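Local coordinates for Mgp-operon protein 3 (Mycoplasma pneumoniae, PDB 6RJ1) that probably serves as an immunodominant membrane adhesin whose extracellular part helps the bacterium attach to host cells, at residues Gly250-Glu253 against Ser254-Lys257; Tyr229-Leu232 against Asn233-Trp236; Ala442-Val446 against Ile447-Tyr451; Asn655-Leu659 against Asn660-Asp664. All blocks are in the same frame, centred on the assembly; numbering follows the deposited sequence.

Contact 1: Gly250-Glu253 against Ser254-Lys257; sequences GKDE and SSWK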
loop_
_atom_site.group_PDB
_atom_site.type_symbol
_atom_site.label_atom_id
_atom_site.label_comp_id
_atom_site.label_asym_id
_atom_site.label_seq_id
_atom_site.Cartn_x
_atom_site.Cartn_y
_atom_site.Cartn_z
ATOM N N GLY A 250 14.633 12.085 -11.752
ATOM C CA GLY A 250 14.675 11.409 -10.462
ATOM C C GLY A 250 14.494 12.360 -9.301
ATOM O O GLY A 250 13.479 13.063 -9.230
ATOM N N LYS A 251 15.507 12.427 -8.411
ATOM C CA LYS A 251 15.481 13.313 -7.240
ATOM C C LYS A 251 15.898 14.738 -7.563
ATOM O O LYS A 251 15.644 15.639 -6.766
ATOM C CB LYS A 251 16.296 12.738 -6.070
ATOM C CG LYS A 251 17.815 12.721 -6.243
ATOM C CD LYS A 251 18.474 12.372 -4.910
ATOM C CE LYS A 251 19.969 12.273 -4.959
ATOM N NZ LYS A 251 20.609 13.610 -4.989
ATOM N N ASP A 252 16.522 14.943 -8.732
ATOM C CA ASP A 252 17.024 16.235 -9.188
ATOM C C ASP A 252 15.899 17.218 -9.561
ATOM O O ASP A 252 15.608 17.437 -10.741
ATOM C CB ASP A 252 18.042 16.038 -10.328
ATOM C CG ASP A 252 18.894 17.233 -10.700
ATOM O OD1 ASP A 252 18.588 18.359 -10.232
ATOM O OD2 ASP A 252 19.852 17.052 -11.482
ATOM N N GLU A 253 15.305 17.835 -8.523
ATOM C CA GLU A 253 14.227 18.822 -8.605
ATOM C C GLU A 253 14.691 20.086 -9.337
ATOM O O GLU A 253 13.916 20.645 -10.113
ATOM C CB GLU A 253 13.705 19.157 -7.193
ATOM C CG GLU A 253 12.352 19.850 -7.159
ATOM C CD GLU A 253 12.354 21.351 -7.376
ATOM O OE1 GLU A 253 13.094 22.063 -6.657
ATOM O OE2 GLU A 253 11.610 21.818 -8.269
ATOM N N SER A 254 15.947 20.529 -9.090
ATOM C CA SER A 254 16.524 21.726 -9.710
ATOM C C SER A 254 16.571 21.614 -11.237
ATOM O O SER A 254 16.085 22.521 -11.911
ATOM C CB SER A 254 17.906 22.029 -9.142
ATOM O OG SER A 254 18.316 23.334 -9.523
ATOM N N SER A 255 17.088 20.481 -11.775
ATOM C CA SER A 255 17.137 20.215 -13.216
ATOM C C SER A 255 15.731 20.168 -13.821
ATOM O O SER A 255 15.539 20.645 -14.946
ATOM C CB SER A 255 17.866 18.912 -13.505
ATOM O OG SER A 255 19.251 19.036 -13.238
ATOM N N TRP A 256 14.747 19.624 -13.065
ATOM C CA TRP A 256 13.357 19.563 -13.494
ATOM C C TRP A 256 12.810 20.982 -13.636
ATOM O O TRP A 256 12.408 21.366 -14.729
ATOM C CB TRP A 256 12.498 18.734 -12.521
ATOM C CG TRP A 256 11.094 18.530 -13.022
ATOM C CD1 TRP A 256 9.996 19.279 -12.715
ATOM C CD2 TRP A 256 10.673 17.594 -14.022
ATOM N NE1 TRP A 256 8.909 18.841 -13.430
ATOM C CE2 TRP A 256 9.295 17.804 -14.239
ATOM C CE3 TRP A 256 11.327 16.586 -14.749
ATOM C CZ2 TRP A 256 8.555 17.044 -15.156
ATOM C CZ3 TRP A 256 10.595 15.830 -15.651
ATOM C CH2 TRP A 256 9.221 16.048 -15.833
ATOM N N LYS A 257 12.863 21.767 -12.545
ATOM C CA LYS A 257 12.403 23.152 -12.456
ATOM C C LYS A 257 13.039 24.055 -13.522
ATOM O O LYS A 257 12.322 24.793 -14.197
ATOM C CB LYS A 257 12.691 23.697 -11.043
ATOM C CG LYS A 257 12.065 25.054 -10.725
ATOM C CD LYS A 257 12.548 25.600 -9.379
ATOM C CE LYS A 257 11.650 25.216 -8.222
ATOM N NZ LYS A 257 12.232 25.620 -6.915
#
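This is the N-terminal cap of the surface helix 253-267. Asp252 sits at the N-cap and turns its carboxylate forward onto the first turn. Its CG lies anti to the backbone N (chi1 -166°), which brings both oxygens to Ser255. Asp252 OD1 accepts from Ser255 N at 3.0 Å, and the bond is nearly straight. Asp252 OD2 takes the hydroxyl, Ser255 OG, at 2.7 Å. Both donors come from above the carboxylate plane. Ser255 OG is turned beside its own backbone N, so the serine offers two donors to one acidic group. This double grip probably fixes the rotation of the carboxylate. The negative charge of Asp252 probably also suits the positive N-terminal end of the helix.

The helical bonds start here too. Lys257 N donates to Glu253 O at 2.9 Å, while Trp256 N makes a weak bond to Asp252 O at 3.3 Å. One turn apart, Glu253 and Lys257 cross obliquely. The glutamate chain kinks about its CB-CG bond, and Glu253 OE2 rests against Lys257 CE at 3.4 Å. The salt bridge is long, with Glu253 OE1 3.7 Å from Lys257 NZ, so its electrostatic gain is probably modest. On the inner face, Trp256 packs on Arg230 and Pro237. The arrangement is a classic aspartate N-cap followed by an i to i+4 Glu-Lys pair.

Contact 2: Tyr229-Leu232 against Asn233-Trp236; sequences YRKL and NESW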
loop_
_atom_site.group_PDB
_atom_site.type_symbol
_atom_site.label_atom_id
_atom_site.label_comp_id
_atom_site.label_asym_id
_atom_site.label_seq_id
_atom_site.Cartn_x
_atom_site.Cartn_y
_atom_site.Cartn_z
ATOM N N TYR A 229 11.286 11.952 -7.306
ATOM C CA TYR A 229 11.452 11.741 -5.881
ATOM C C TYR A 229 11.484 13.156 -5.356
ATOM O O TYR A 229 12.255 13.987 -5.862
ATOM C CB TYR A 229 12.760 11.010 -5.558
ATOM C CG TYR A 229 12.668 9.519 -5.768
ATOM C CD1 TYR A 229 12.116 8.688 -4.791
ATOM C CD2 TYR A 229 13.113 8.935 -6.950
ATOM C CE1 TYR A 229 12.016 7.311 -4.986
ATOM C CE2 TYR A 229 13.023 7.560 -7.154
ATOM C CZ TYR A 229 12.477 6.749 -6.169
ATOM O OH TYR A 229 12.397 5.389 -6.381
ATOM N N ARG A 230 10.580 13.484 -4.437
ATOM C CA ARG A 230 10.532 14.858 -3.962
ATOM C C ARG A 230 10.546 14.964 -2.442
ATOM O O ARG A 230 10.129 14.037 -1.741
ATOM C CB ARG A 230 9.312 15.606 -4.560
ATOM C CG ARG A 230 9.308 15.784 -6.080
ATOM C CD ARG A 230 10.223 16.898 -6.551
ATOM N NE ARG A 230 10.217 17.060 -8.010
ATOM C CZ ARG A 230 11.042 16.425 -8.842
ATOM N NH1 ARG A 230 10.961 16.628 -10.150
ATOM N NH2 ARG A 230 11.943 15.568 -8.371
ATOM N N LYS A 231 11.030 16.112 -1.943
ATOM C CA LYS A 231 11.043 16.438 -0.526
ATOM C C LYS A 231 9.621 16.875 -0.125
ATOM O O LYS A 231 8.797 17.184 -0.989
ATOM C CB LYS A 231 12.073 17.529 -0.223
ATOM C CG LYS A 231 13.511 17.024 -0.204
ATOM C CD LYS A 231 14.414 17.944 0.612
ATOM C CE LYS A 231 15.746 17.295 0.882
ATOM N NZ LYS A 231 16.591 18.121 1.784
ATOM N N LEU A 232 9.331 16.859 1.179
ATOM C CA LEU A 232 8.031 17.185 1.754
ATOM C C LEU A 232 7.403 18.492 1.232
ATOM O O LEU A 232 6.212 18.506 0.923
ATOM C CB LEU A 232 8.167 17.197 3.285
ATOM C CG LEU A 232 7.570 16.021 4.079
ATOM C CD1 LEU A 232 7.656 14.698 3.343
ATOM C CD2 LEU A 232 8.210 15.920 5.434
ATOM N N ASN A 233 8.210 19.556 1.100
ATOM C CA ASN A 233 7.766 20.867 0.616
ATOM C C ASN A 233 7.889 21.037 -0.911
ATOM O O ASN A 233 7.461 22.062 -1.458
ATOM C CB ASN A 233 8.471 21.999 1.366
ATOM C CG ASN A 233 8.070 22.069 2.816
ATOM O OD1 ASN A 233 6.906 22.310 3.157
ATOM N ND2 ASN A 233 9.021 21.842 3.702
ATOM N N GLU A 234 8.454 20.024 -1.591
ATOM C CA GLU A 234 8.577 20.013 -3.045
ATOM C C GLU A 234 7.282 19.443 -3.617
ATOM O O GLU A 234 6.473 18.879 -2.873
ATOM C CB GLU A 234 9.789 19.173 -3.491
ATOM C CG GLU A 234 11.123 19.891 -3.370
ATOM C CD GLU A 234 12.378 19.072 -3.622
ATOM O OE1 GLU A 234 12.277 17.835 -3.793
ATOM O OE2 GLU A 234 13.476 19.676 -3.642
ATOM N N SER A 235 7.070 19.603 -4.930
ATOM C CA SER A 235 5.881 19.059 -5.591
ATOM C C SER A 235 6.263 18.025 -6.627
ATOM O O SER A 235 7.275 18.181 -7.327
ATOM C CB SER A 235 5.083 20.163 -6.271
ATOM O OG SER A 235 4.590 21.079 -5.314
ATOM N N TRP A 236 5.425 16.985 -6.757
ATOM C CA TRP A 236 5.604 15.961 -7.776
ATOM C C TRP A 236 5.106 16.551 -9.101
ATOM O O TRP A 236 4.149 17.344 -9.088
ATOM C CB TRP A 236 4.730 14.744 -7.468
ATOM C CG TRP A 236 5.110 13.944 -6.269
ATOM C CD1 TRP A 236 6.348 13.464 -5.952
ATOM C CD2 TRP A 236 4.206 13.387 -5.311
ATOM N NE1 TRP A 236 6.275 12.679 -4.823
ATOM C CE2 TRP A 236 4.974 12.627 -4.401
ATOM C CE3 TRP A 236 2.816 13.486 -5.110
ATOM C CZ2 TRP A 236 4.399 11.959 -3.316
ATOM C CZ3 TRP A 236 2.247 12.814 -4.046
ATOM C CH2 TRP A 236 3.032 12.071 -3.153
#
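Glu234 reaches back across a tight turn to the backbone of Lys231. With chi1 at -79° its CG swings clear of its own carbonyl carbon, and the chain is extended from there. This sends Glu234 OE1 to Lys231 N at 2.8 Å. The bond is close to straight, but the donor stands above the carboxylate plane. In return, Glu234 N donates to Lys231 O at 2.9 Å. One residue thus closes the turn twice, once through its backbone and once through its side chain.

Arg230, just before the turn, crosses the Glu234 side chain at about a right angle. Its chain bends at the second torsion (chi2 -78°), then runs straight to NE, where the last torsion turns the guanidinium across the chain. Arg230 CD passes Glu234 OE1 at 3.6 Å, with the guanidinium and carboxylate planes almost perpendicular. The two charged groups do not pair. Instead, Arg230 NE makes a weak bond at 3.2 Å to Ser235 O, which lies at the guanidinium edge. Arg230 NH2 folds back onto its neighbour Tyr229 O at 3.0 Å and also bonds Gly250 O. Arg230 CG meets Trp236 CD1 at 3.8 Å, and the two side chains slide past each other in opposite directions. The indole nitrogen of Trp236 is held by Val166 O.

Lys231 lays its CB against Glu234 OE1 at 3.6 Å. Its chain then extends away to Asp163 and Gln162. The arrangement is a type I beta turn, Lys231 to Glu234, in the loop between strands 229-230 and 239-241.

Contact 3: Ala442-Val446 against Ile447-Tyr451; sequences ALPNV and ITQLY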
loop_
_atom_site.group_PDB
_atom_site.type_symbol
_atom_site.label_atom_id
_atom_site.label_comp_id
_atom_site.label_asym_id
_atom_site.label_seq_id
_atom_site.Cartn_x
_atom_site.Cartn_y
_atom_site.Cartn_z
ATOM N N ALA A 442 1.562 24.153 -10.781
ATOM C CA ALA A 442 2.211 23.006 -10.146
ATOM C C ALA A 442 1.257 22.437 -9.088
ATOM O O ALA A 442 0.434 23.177 -8.536
ATOM C CB ALA A 442 3.511 23.436 -9.490
ATOM N N LEU A 443 1.359 21.127 -8.814
ATOM C CA LEU A 443 0.525 20.449 -7.815
ATOM C C LEU A 443 0.925 20.912 -6.413
ATOM O O LEU A 443 2.081 21.279 -6.231
ATOM C CB LEU A 443 0.740 18.919 -7.876
ATOM C CG LEU A 443 0.453 18.155 -9.166
ATOM C CD1 LEU A 443 0.857 16.710 -9.016
ATOM C CD2 LEU A 443 -1.009 18.217 -9.541
ATOM N N PRO A 444 0.047 20.829 -5.386
ATOM C CA PRO A 444 0.493 21.155 -4.018
ATOM C C PRO A 444 1.574 20.185 -3.496
ATOM O O PRO A 444 1.758 19.104 -4.059
ATOM C CB PRO A 444 -0.798 21.033 -3.192
ATOM C CG PRO A 444 -1.907 21.071 -4.185
ATOM C CD PRO A 444 -1.368 20.415 -5.394
ATOM N N ASN A 445 2.283 20.583 -2.414
ATOM C CA ASN A 445 3.369 19.865 -1.708
ATOM C C ASN A 445 3.131 18.349 -1.576
ATOM O O ASN A 445 1.982 17.907 -1.514
ATOM C CB ASN A 445 3.543 20.418 -0.270
ATOM C CG ASN A 445 3.670 21.902 -0.144
ATOM O OD1 ASN A 445 4.771 22.442 -0.000
ATOM N ND2 ASN A 445 2.540 22.598 -0.175
ATOM N N VAL A 446 4.230 17.574 -1.434
ATOM C CA VAL A 446 4.184 16.137 -1.175
ATOM C C VAL A 446 3.457 15.922 0.172
ATOM O O VAL A 446 2.588 15.050 0.271
ATOM C CB VAL A 446 5.609 15.516 -1.187
ATOM C CG1 VAL A 446 5.620 14.091 -0.625
ATOM C CG2 VAL A 446 6.211 15.548 -2.588
ATOM N N ILE A 447 3.773 16.776 1.177
ATOM C CA ILE A 447 3.188 16.720 2.521
ATOM C C ILE A 447 1.661 16.958 2.498
ATOM O O ILE A 447 0.936 16.301 3.255
ATOM C CB ILE A 447 3.949 17.631 3.532
ATOM C CG1 ILE A 447 3.593 17.277 4.994
ATOM C CG2 ILE A 447 3.793 19.130 3.246
ATOM C CD1 ILE A 447 4.051 15.906 5.471
ATOM N N THR A 448 1.178 17.850 1.611
ATOM C CA THR A 448 -0.250 18.135 1.435
ATOM C C THR A 448 -0.926 16.896 0.821
ATOM O O THR A 448 -1.984 16.469 1.297
ATOM C CB THR A 448 -0.410 19.378 0.547
ATOM O OG1 THR A 448 0.246 20.479 1.167
ATOM C CG2 THR A 448 -1.864 19.717 0.259
ATOM N N GLN A 449 -0.295 16.317 -0.231
ATOM C CA GLN A 449 -0.786 15.133 -0.938
ATOM C C GLN A 449 -0.845 13.950 -0.013
ATOM O O GLN A 449 -1.790 13.175 -0.102
ATOM C CB GLN A 449 0.065 14.790 -2.169
ATOM C CG GLN A 449 0.244 15.916 -3.185
ATOM C CD GLN A 449 -0.978 16.282 -3.989
ATOM O OE1 GLN A 449 -2.110 15.846 -3.728
ATOM N NE2 GLN A 449 -0.761 17.101 -5.002
ATOM N N LEU A 450 0.143 13.824 0.890
ATOM C CA LEU A 450 0.176 12.752 1.878
ATOM C C LEU A 450 -0.949 12.947 2.898
ATOM O O LEU A 450 -1.570 11.959 3.289
ATOM C CB LEU A 450 1.545 12.632 2.571
ATOM C CG LEU A 450 2.723 12.158 1.720
ATOM C CD1 LEU A 450 4.036 12.439 2.416
ATOM C CD2 LEU A 450 2.605 10.697 1.357
ATOM N N TYR A 451 -1.260 14.205 3.284
ATOM C CA TYR A 451 -2.367 14.437 4.210
ATOM C C TYR A 451 -3.713 14.075 3.572
ATOM O O TYR A 451 -4.476 13.301 4.158
ATOM C CB TYR A 451 -2.379 15.864 4.799
ATOM C CG TYR A 451 -3.566 16.089 5.719
ATOM C CD1 TYR A 451 -3.554 15.624 7.035
ATOM C CD2 TYR A 451 -4.739 16.676 5.247
ATOM C CE1 TYR A 451 -4.665 15.767 7.862
ATOM C CE2 TYR A 451 -5.859 16.816 6.064
ATOM C CZ TYR A 451 -5.814 16.366 7.371
ATOM O OH TYR A 451 -6.912 16.522 8.171
#
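Leu450 N donates to Val446 O at 2.8 Å, and Gln449 N donates to Asn445 O at 3.1 Å. These are the first i to i+4 bonds of helix 446-454. Asn445 O also takes a weak bond from Thr448 N at 3.2 Å. Asn445 occupies the N-cap position.

Gln449 folds its side chain back toward the incoming loop. A sharp turn after CB (chi2 -71°) places Gln449 NE2 3.4 Å from Pro444 O in a weak bond. Gln449 and Pro444 cross at about a right angle. The other end of the amide, Gln449 OE1, is held by Ile369 N, so both polar ends are used in a buried place.

Packing follows outside this. Thr448 CG2 meets Pro444 CB at 3.8 Å, while its hydroxyl bonds Val64 N. Val446 and Leu450 lie side by side and point the same way, with Val446 CG1 3.8 Å from Leu450 CD1.

The helix start is wedged between several elements. Ile447 and Leu450 touch Trp477 on strand 477-482, and Ile447 also touches strand 64-66. Val446 and Ile447 make backbone bonds to the loop that follows strand 229-230.

Contact 4: Asn655-Leu659 against Asn660-Asp664; sequences NASPL and NSYGD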
loop_
_atom_site.group_PDB
_atom_site.type_symbol
_atom_site.label_atom_id
_atom_site.label_comp_id
_atom_site.label_asym_id
_atom_site.label_seq_id
_atom_site.Cartn_x
_atom_site.Cartn_y
_atom_site.Cartn_z
ATOM N N ASN A 655 9.276 4.775 -1.665
ATOM C CA ASN A 655 8.783 4.352 -2.964
ATOM C C ASN A 655 7.267 4.228 -2.901
ATOM O O ASN A 655 6.727 3.723 -1.918
ATOM C CB ASN A 655 9.407 3.012 -3.342
ATOM C CG ASN A 655 10.868 3.112 -3.709
ATOM O OD1 ASN A 655 11.332 4.135 -4.216
ATOM N ND2 ASN A 655 11.615 2.034 -3.505
ATOM N N ALA A 656 6.583 4.686 -3.949
ATOM C CA ALA A 656 5.128 4.653 -4.039
ATOM C C ALA A 656 4.598 3.266 -4.491
ATOM O O ALA A 656 3.570 3.187 -5.175
ATOM C CB ALA A 656 4.660 5.750 -4.987
ATOM N N SER A 657 5.279 2.175 -4.065
ATOM C CA SER A 657 4.976 0.789 -4.441
ATOM C C SER A 657 5.533 -0.245 -3.419
ATOM O O SER A 657 6.349 0.137 -2.572
ATOM C CB SER A 657 5.567 0.509 -5.822
ATOM O OG SER A 657 6.935 0.138 -5.733
ATOM N N PRO A 658 5.187 -1.564 -3.520
ATOM C CA PRO A 658 5.737 -2.538 -2.564
ATOM C C PRO A 658 7.197 -2.959 -2.822
ATOM O O PRO A 658 7.697 -3.868 -2.142
ATOM C CB PRO A 658 4.762 -3.728 -2.668
ATOM C CG PRO A 658 3.647 -3.273 -3.535
ATOM C CD PRO A 658 4.227 -2.232 -4.418
ATOM N N LEU A 659 7.892 -2.292 -3.777
ATOM C CA LEU A 659 9.293 -2.592 -4.099
ATOM C C LEU A 659 10.309 -1.694 -3.416
ATOM O O LEU A 659 10.139 -0.471 -3.395
ATOM C CB LEU A 659 9.554 -2.588 -5.608
ATOM C CG LEU A 659 8.834 -3.648 -6.462
ATOM C CD1 LEU A 659 9.469 -3.737 -7.812
ATOM C CD2 LEU A 659 8.815 -5.020 -5.800
ATOM N N ASN A 660 11.395 -2.305 -2.903
ATOM C CA ASN A 660 12.522 -1.595 -2.283
ATOM C C ASN A 660 13.486 -1.127 -3.365
ATOM O O ASN A 660 13.926 0.018 -3.333
ATOM C CB ASN A 660 13.265 -2.483 -1.269
ATOM C CG ASN A 660 12.779 -2.343 0.146
ATOM O OD1 ASN A 660 11.634 -1.950 0.410
ATOM N ND2 ASN A 660 13.643 -2.663 1.095
ATOM N N SER A 661 13.803 -2.015 -4.330
ATOM C CA SER A 661 14.713 -1.723 -5.435
ATOM C C SER A 661 13.985 -1.643 -6.772
ATOM O O SER A 661 13.106 -2.465 -7.063
ATOM C CB SER A 661 15.828 -2.762 -5.509
ATOM O OG SER A 661 16.717 -2.502 -6.584
ATOM N N TYR A 662 14.378 -0.648 -7.584
ATOM C CA TYR A 662 13.867 -0.410 -8.928
ATOM C C TYR A 662 14.963 -0.670 -9.950
ATOM O O TYR A 662 14.831 -0.264 -11.107
ATOM C CB TYR A 662 13.374 1.030 -9.052
ATOM C CG TYR A 662 12.007 1.283 -8.454
ATOM C CD1 TYR A 662 10.884 0.601 -8.919
ATOM C CD2 TYR A 662 11.816 2.279 -7.503
ATOM C CE1 TYR A 662 9.609 0.881 -8.425
ATOM C CE2 TYR A 662 10.546 2.578 -7.015
ATOM C CZ TYR A 662 9.447 1.877 -7.479
ATOM O OH TYR A 662 8.200 2.161 -6.992
ATOM N N GLY A 663 16.043 -1.325 -9.508
ATOM C CA GLY A 663 17.201 -1.652 -10.331
ATOM C C GLY A 663 16.808 -2.491 -11.525
ATOM O O GLY A 663 16.283 -3.592 -11.362
ATOM N N ASP A 664 17.010 -1.944 -12.725
ATOM C CA ASP A 664 16.681 -2.545 -14.017
ATOM C C ASP A 664 17.569 -3.767 -14.283
ATOM O O ASP A 664 18.554 -3.700 -15.022
ATOM C CB ASP A 664 16.787 -1.477 -15.119
ATOM C CG ASP A 664 16.276 -1.910 -16.466
ATOM O OD1 ASP A 664 15.324 -2.723 -16.506
ATOM O OD2 ASP A 664 16.823 -1.432 -17.486
#
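Asn655 and Tyr662 slide past each other in opposite directions within one compact loop. Asn655 CB lies 3.9 Å from both Tyr662 CE2 and Tyr662 OH, beside the far end of the ring. A first torsion of -72° then sets Asn655 CG against Tyr662 CE2 and carries the amide along the ring. Asn655 OD1 comes to the ring edge, near its plane, 3.3 Å from Tyr662 CE2. The amide and ring planes are 62° apart, so this is not a stack. The same oxygen accepts from Tyr229 OH. Asn655 ND2 points the other way and donates to Leu659 O at 2.9 Å. Asn660 O is also near, 3.1 Å from Asn655 ND2. The amide thus spans the loop from its first residue to its middle.

The loop joins strand 650-654 to helix 666-673 and lies in the MgpC adhesin family region. It holds two ST turns. In the first, Leu659 N donates to Ser657 OG at 3.3 Å. In the second, Gly663 N donates to Ser661 OG at 3.2 Å.

Ser657 OG also gives a hydrogen bond to Tyr662 OH at 2.7 Å. The serine oxygen therefore serves the backbone of one arm and the tyrosine of the other. The tyrosine hydroxyl has a second partner, Glu167 OE1, which also takes Ala656 N. Arg181 makes a cation-pi contact with the ring. Leu659 CB approaches Tyr662 CE1 obliquely, at 4.5 Å.

Contacts 1, 2 and 3 lie on one side of the chain's centre, with contact 2 touching both others. Contact 1 is at the surface and relies on charged groups. Contact 2 is partly buried, and its charged side chains bond to backbone atoms instead of to each other. Contacts 3 and 4 are buried and use neutral side chains. Contacts 1 and 3 both start helices, contact 1 with a capping bond from Asp252. Gly250 O binds Tyr229 N, joining contacts 1 and 2. Ser235 OG to Leu443 O and Val446 N to Glu234 O join contacts 2 and 3. Contact 4 meets contact 2 through the Tyr229 hydroxyl, though their centres are about 18 Å apart.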